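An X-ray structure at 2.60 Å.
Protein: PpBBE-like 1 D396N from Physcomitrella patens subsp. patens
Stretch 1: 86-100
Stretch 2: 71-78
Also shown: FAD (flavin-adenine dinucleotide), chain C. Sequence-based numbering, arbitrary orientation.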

# COMPACT_ATOMS: atom_id res chain seq x y z
N TYR A 86 5.15 2.77 11.52
CA TYR A 86 4.33 2.03 12.48
C TYR A 86 4.77 0.58 12.65
O TYR A 86 4.36 -0.06 13.62
CB TYR A 86 2.86 2.07 12.05
CG TYR A 86 2.17 3.40 12.27
CD1 TYR A 86 2.65 4.34 13.19
CD2 TYR A 86 1.02 3.73 11.56
CE1 TYR A 86 2.00 5.56 13.39
CE2 TYR A 86 0.36 4.93 11.74
CZ TYR A 86 0.84 5.84 12.66
OH TYR A 86 0.17 7.04 12.84
N SER A 87 5.57 0.04 11.73
CA SER A 87 6.08 -1.31 11.94
C SER A 87 7.38 -1.31 12.74
O SER A 87 7.94 -2.38 12.99
CB SER A 87 6.27 -2.03 10.60
OG SER A 87 7.10 -1.30 9.73
N LEU A 88 7.87 -0.13 13.14
CA LEU A 88 8.79 -0.03 14.27
C LEU A 88 8.04 0.22 15.56
O LEU A 88 8.67 0.30 16.62
CB LEU A 88 9.82 1.08 14.03
CG LEU A 88 10.81 0.73 12.91
CD1 LEU A 88 11.74 1.88 12.61
CD2 LEU A 88 11.59 -0.55 13.21
N GLY A 89 6.72 0.34 15.51
CA GLY A 89 5.89 0.54 16.69
C GLY A 89 5.13 1.85 16.71
O GLY A 89 4.10 1.94 17.39
N GLY A 90 5.61 2.88 16.00
CA GLY A 90 5.02 4.20 16.16
C GLY A 90 5.26 4.81 17.52
O GLY A 90 4.61 5.79 17.88
N ARG A 91 6.20 4.25 18.29
CA ARG A 91 6.64 4.69 19.61
C ARG A 91 7.87 3.86 19.96
O ARG A 91 8.13 2.83 19.32
CB ARG A 91 5.56 4.49 20.68
CG ARG A 91 5.28 3.03 20.97
CD ARG A 91 3.81 2.78 21.16
NE ARG A 91 3.52 1.41 21.61
CZ ARG A 91 2.97 0.46 20.86
NH1 ARG A 91 2.66 0.72 19.59
NH2 ARG A 91 2.73 -0.74 21.36
N ASP A 92 8.60 4.30 20.98
CA ASP A 92 9.78 3.57 21.41
C ASP A 92 9.42 2.38 22.29
O ASP A 92 8.39 2.37 22.98
CB ASP A 92 10.73 4.47 22.18
CG ASP A 92 11.62 5.26 21.28
OD1 ASP A 92 11.67 4.91 20.08
OD2 ASP A 92 12.27 6.22 21.77
N GLY A 93 10.27 1.36 22.25
CA GLY A 93 10.20 0.26 23.20
C GLY A 93 9.30 -0.90 22.84
O GLY A 93 8.95 -1.67 23.73
N VAL A 94 8.94 -1.05 21.59
CA VAL A 94 8.03 -2.12 21.20
C VAL A 94 8.84 -3.37 20.86
O VAL A 94 10.04 -3.30 20.59
CB VAL A 94 7.15 -1.64 20.02
CG1 VAL A 94 6.36 -2.76 19.38
CG2 VAL A 94 6.21 -0.55 20.52
N LEU A 95 8.19 -4.53 20.92
CA LEU A 95 8.75 -5.75 20.34
C LEU A 95 8.30 -5.82 18.89
O LEU A 95 7.09 -5.95 18.61
CB LEU A 95 8.30 -6.99 21.11
CG LEU A 95 8.68 -8.34 20.49
CD1 LEU A 95 10.19 -8.53 20.47
CD2 LEU A 95 7.99 -9.50 21.20
N VAL A 96 9.25 -5.74 17.97
CA VAL A 96 8.96 -5.85 16.54
C VAL A 96 9.04 -7.31 16.14
O VAL A 96 10.10 -7.93 16.25
CB VAL A 96 9.93 -5.00 15.70
CG1 VAL A 96 9.69 -5.26 14.21
CG2 VAL A 96 9.81 -3.51 16.03
N VAL A 97 7.93 -7.85 15.66
CA VAL A 97 7.86 -9.24 15.21
C VAL A 97 8.02 -9.23 13.69
O VAL A 97 7.05 -9.17 12.94
CB VAL A 97 6.57 -9.90 15.65
CG1 VAL A 97 6.54 -11.37 15.22
CG2 VAL A 97 6.39 -9.73 17.14
N ASP A 98 9.27 -9.29 13.23
CA ASP A 98 9.57 -9.28 11.81
C ASP A 98 9.23 -10.64 11.20
O ASP A 98 9.81 -11.66 11.58
CB ASP A 98 11.05 -8.94 11.60
CG ASP A 98 11.42 -8.79 10.14
OD1 ASP A 98 11.08 -9.68 9.32
OD2 ASP A 98 12.08 -7.79 9.80
N MET A 99 8.29 -10.65 10.25
CA MET A 99 7.74 -11.87 9.69
C MET A 99 8.50 -12.37 8.46
O MET A 99 7.94 -13.12 7.65
CB MET A 99 6.26 -11.66 9.36
CG MET A 99 5.42 -11.39 10.58
SD MET A 99 5.35 -12.83 11.67
CE MET A 99 4.18 -13.86 10.77
N GLU A 100 9.78 -11.99 8.32
CA GLU A 100 10.56 -12.29 7.13
C GLU A 100 10.65 -13.79 6.83
O GLU A 100 10.85 -14.18 5.68
CB GLU A 100 11.95 -11.71 7.33
CG GLU A 100 12.93 -11.87 6.22
CD GLU A 100 14.22 -11.17 6.59
OE1 GLU A 100 14.63 -11.26 7.78
OE2 GLU A 100 14.79 -10.50 5.70
PA FAD C . 4.99 -2.48 7.07
O1A FAD C . 5.59 -1.18 7.57
O2A FAD C . 5.83 -3.68 7.45
O5B FAD C . 3.45 -2.70 7.53
C5B FAD C . 2.53 -1.64 7.55
C4B FAD C . 1.47 -1.86 8.63
O4B FAD C . 0.92 -3.15 8.51
C3B FAD C . 2.05 -1.76 10.03
O3B FAD C . 1.06 -1.27 10.89
C2B FAD C . 2.33 -3.20 10.37
O2B FAD C . 2.35 -3.41 11.76
C1B FAD C . 1.18 -3.92 9.68
N9A FAD C . 1.57 -5.31 9.38
C8A FAD C . 2.70 -5.72 8.70
N7A FAD C . 2.71 -7.07 8.66
C5A FAD C . 1.62 -7.53 9.30
C6A FAD C . 1.16 -8.81 9.56
N6A FAD C . 1.86 -9.86 9.12
N1A FAD C . -0.01 -9.00 10.25
C2A FAD C . -0.72 -7.90 10.70
N3A FAD C . -0.26 -6.63 10.45
C4A FAD C . 0.90 -6.44 9.77
N1 FAD C . 0.67 1.40 -1.94
C2 FAD C . -0.18 0.98 -2.97
O2 FAD C . -1.37 0.69 -2.78
N3 FAD C . 0.34 0.87 -4.26
C4 FAD C . 1.66 1.18 -4.52
O4 FAD C . 2.09 1.06 -5.66
C4X FAD C . 2.50 1.59 -3.49
N5 FAD C . 3.83 1.85 -3.75
C5X FAD C . 4.72 1.95 -2.71
C6 FAD C . 6.08 2.07 -2.98
C7 FAD C . 7.05 2.05 -1.97
C7M FAD C . 8.52 2.16 -2.32
C8 FAD C . 6.62 2.02 -0.63
C8M FAD C . 7.60 2.11 0.52
C9 FAD C . 5.23 1.99 -0.37
C9A FAD C . 4.27 1.93 -1.39
N10 FAD C . 2.89 1.95 -1.16
C10 FAD C . 2.01 1.66 -2.19
C1' FAD C . 2.32 1.97 0.22
C2' FAD C . 2.19 0.54 0.73
O2' FAD C . 1.06 -0.13 0.21
C3' FAD C . 2.09 0.58 2.24
O3' FAD C . 3.27 1.20 2.70
C4' FAD C . 1.95 -0.84 2.79
O4' FAD C . 1.18 -0.79 3.97
C5' FAD C . 3.32 -1.47 3.03
O5' FAD C . 3.25 -2.73 3.66
P FAD C . 4.59 -3.33 4.33
O1P FAD C . 4.33 -4.74 4.81
O2P FAD C . 5.80 -3.24 3.44
O3P FAD C . 4.91 -2.25 5.48
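Stretch 2 71-78: GVGIVPRG

Stretch 2 lies beside stretch 1 as a parallel β-strand. Residues 74-77 and 95-98 run in nearly the same direction, with 27° between their N-to-C axes (signed crossing angle -27°) and a closest approach of 4.5 Å. Leu95 pairs with Ile74, Val96 with Val75, Val97 with Pro76 and Asp98 with Arg77; ahead of this ladder, residues 86-89 of stretch 1 pass over the Val75 and Arg77 side chains, and the loop then runs on to the start of the ladder.

That loop begins near the cofactor. The carbonyl of Tyr86 meets Val75, with Tyr86 O 3.7 Å from Val75 CG2. Ser87 touches both the strand and the cofactor: Ser87 CB packs 3.6 Å from Arg77 CG, while Ser87 OG donates a hydrogen bond to FAD O1A at 2.6 Å. Leu88 starts away from stretch 2, but its side chain returns, bringing Leu88 CD2 to 3.6 Å from Arg77 NH2 at the edge of the guanidinium. Gly89 N makes a weak hydrogen bond to Tyr86 O at 3.0 Å. The phi of 117° at Gly89 would jam a CB against the preceding carbonyl oxygen, and Gly89 N lies 3.7 Å from Val75 CG2. Gly90, also at positive phi, has no room for a CB beside Tyr86 CD1.

Arg91 has the reach to bring its guanidinium to the start of stretch 2, where Arg91 NH2 lies 3.4 Å from Gly73 CA. Gly73 leaves room for it, since a CB there would lie 2.0 Å from Arg91 NH2 as placed. Water 1 joins the two stretches, accepting hydrogen bonds from Arg91 NH2 at 3.0 Å and from Ile74 N at 2.9 Å. Asp92 remains exposed and out of reach, whereas Gly93, at positive phi, brings Gly93 O to 3.9 Å from Val72 CG1.

Val94 leads into the ladder, Val94 CG1 lying 4.0 Å from Val75 CG2. The backbone bonds then alternate as expected for parallel strands, and so do the side chains. Leu95 N donates to Gly73 O (2.7 Å) and Leu95 O accepts from Val75 N (3.1 Å); its side chain shares a face with Ile74, Val97 and Pro76. Val96 lies on the other face with Val75, Arg77 and Asp98, and Val96 CG1 lies over one face of the Arg77 guanidinium. Val97 N donates to Val75 O (2.9 Å) and Val97 O accepts from Arg77 N (3.0 Å), while Val97 CG2 packs 3.6 Å from Ile74 CG1, a buried apolar setting suited to branched aliphatics. Pro76 lacks an amide hydrogen yet costs the ladder no bond, because the donors of stretch 2 are the residues before and after it. Pro76 O instead accepts a hydrogen bond from FAD O2B at 2.7 Å.

Asp98 OD2 approaches the Arg77 guanidinium at its edge and forms a very short salt bridge with Arg77 NH1 at 2.4 Å. Asp98 OD1 accepts a hydrogen bond from Glu100 N at 2.8 Å, as the chain leaves the strand through Met99, where Met99 N donates to Arg77 O (3.0 Å).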

# COMPACT_ATOMS: atom_id res chain seq x y z
N GLY A 71 5.12 -6.94 29.51
CA GLY A 71 4.43 -5.67 29.47
C GLY A 71 4.96 -4.69 28.44
O GLY A 71 4.97 -3.48 28.70
N VAL A 72 5.42 -5.18 27.28
CA VAL A 72 5.85 -4.32 26.18
C VAL A 72 4.78 -4.34 25.10
O VAL A 72 3.91 -5.22 25.05
CB VAL A 72 7.22 -4.74 25.59
CG1 VAL A 72 8.36 -4.31 26.48
CG2 VAL A 72 7.26 -6.24 25.37
N GLY A 73 4.84 -3.36 24.22
CA GLY A 73 4.02 -3.38 23.03
C GLY A 73 4.60 -4.32 21.98
O GLY A 73 5.76 -4.73 22.06
N ILE A 74 3.78 -4.63 20.98
CA ILE A 74 4.16 -5.64 19.99
C ILE A 74 3.49 -5.28 18.67
O ILE A 74 2.27 -5.09 18.60
CB ILE A 74 3.78 -7.05 20.48
CG1 ILE A 74 4.23 -8.13 19.49
CG2 ILE A 74 2.28 -7.17 20.76
CD1 ILE A 74 3.81 -9.53 19.88
N VAL A 75 4.29 -5.13 17.61
CA VAL A 75 3.74 -4.96 16.27
C VAL A 75 4.43 -5.91 15.30
O VAL A 75 5.65 -6.12 15.39
CB VAL A 75 3.84 -3.51 15.76
CG1 VAL A 75 3.07 -2.54 16.66
CG2 VAL A 75 5.30 -3.07 15.58
N PRO A 76 3.69 -6.52 14.38
CA PRO A 76 4.32 -7.23 13.27
C PRO A 76 4.89 -6.26 12.25
O PRO A 76 4.46 -5.12 12.12
CB PRO A 76 3.15 -8.04 12.68
CG PRO A 76 1.95 -7.23 12.98
CD PRO A 76 2.21 -6.58 14.32
N ARG A 77 5.90 -6.75 11.52
CA ARG A 77 6.48 -6.02 10.40
C ARG A 77 6.61 -6.92 9.18
O ARG A 77 7.18 -8.02 9.26
CB ARG A 77 7.84 -5.44 10.78
CG ARG A 77 8.51 -4.69 9.67
CD ARG A 77 9.96 -5.05 9.62
NE ARG A 77 10.78 -4.14 10.38
CZ ARG A 77 12.05 -4.37 10.72
NH1 ARG A 77 12.63 -5.51 10.40
NH2 ARG A 77 12.73 -3.47 11.40
N GLY A 78 6.04 -6.49 8.06
CA GLY A 78 6.27 -7.12 6.78
C GLY A 78 7.44 -6.49 6.06
O GLY A 78 8.59 -6.65 6.48
O HOH W 1 1.30 -3.25 20.58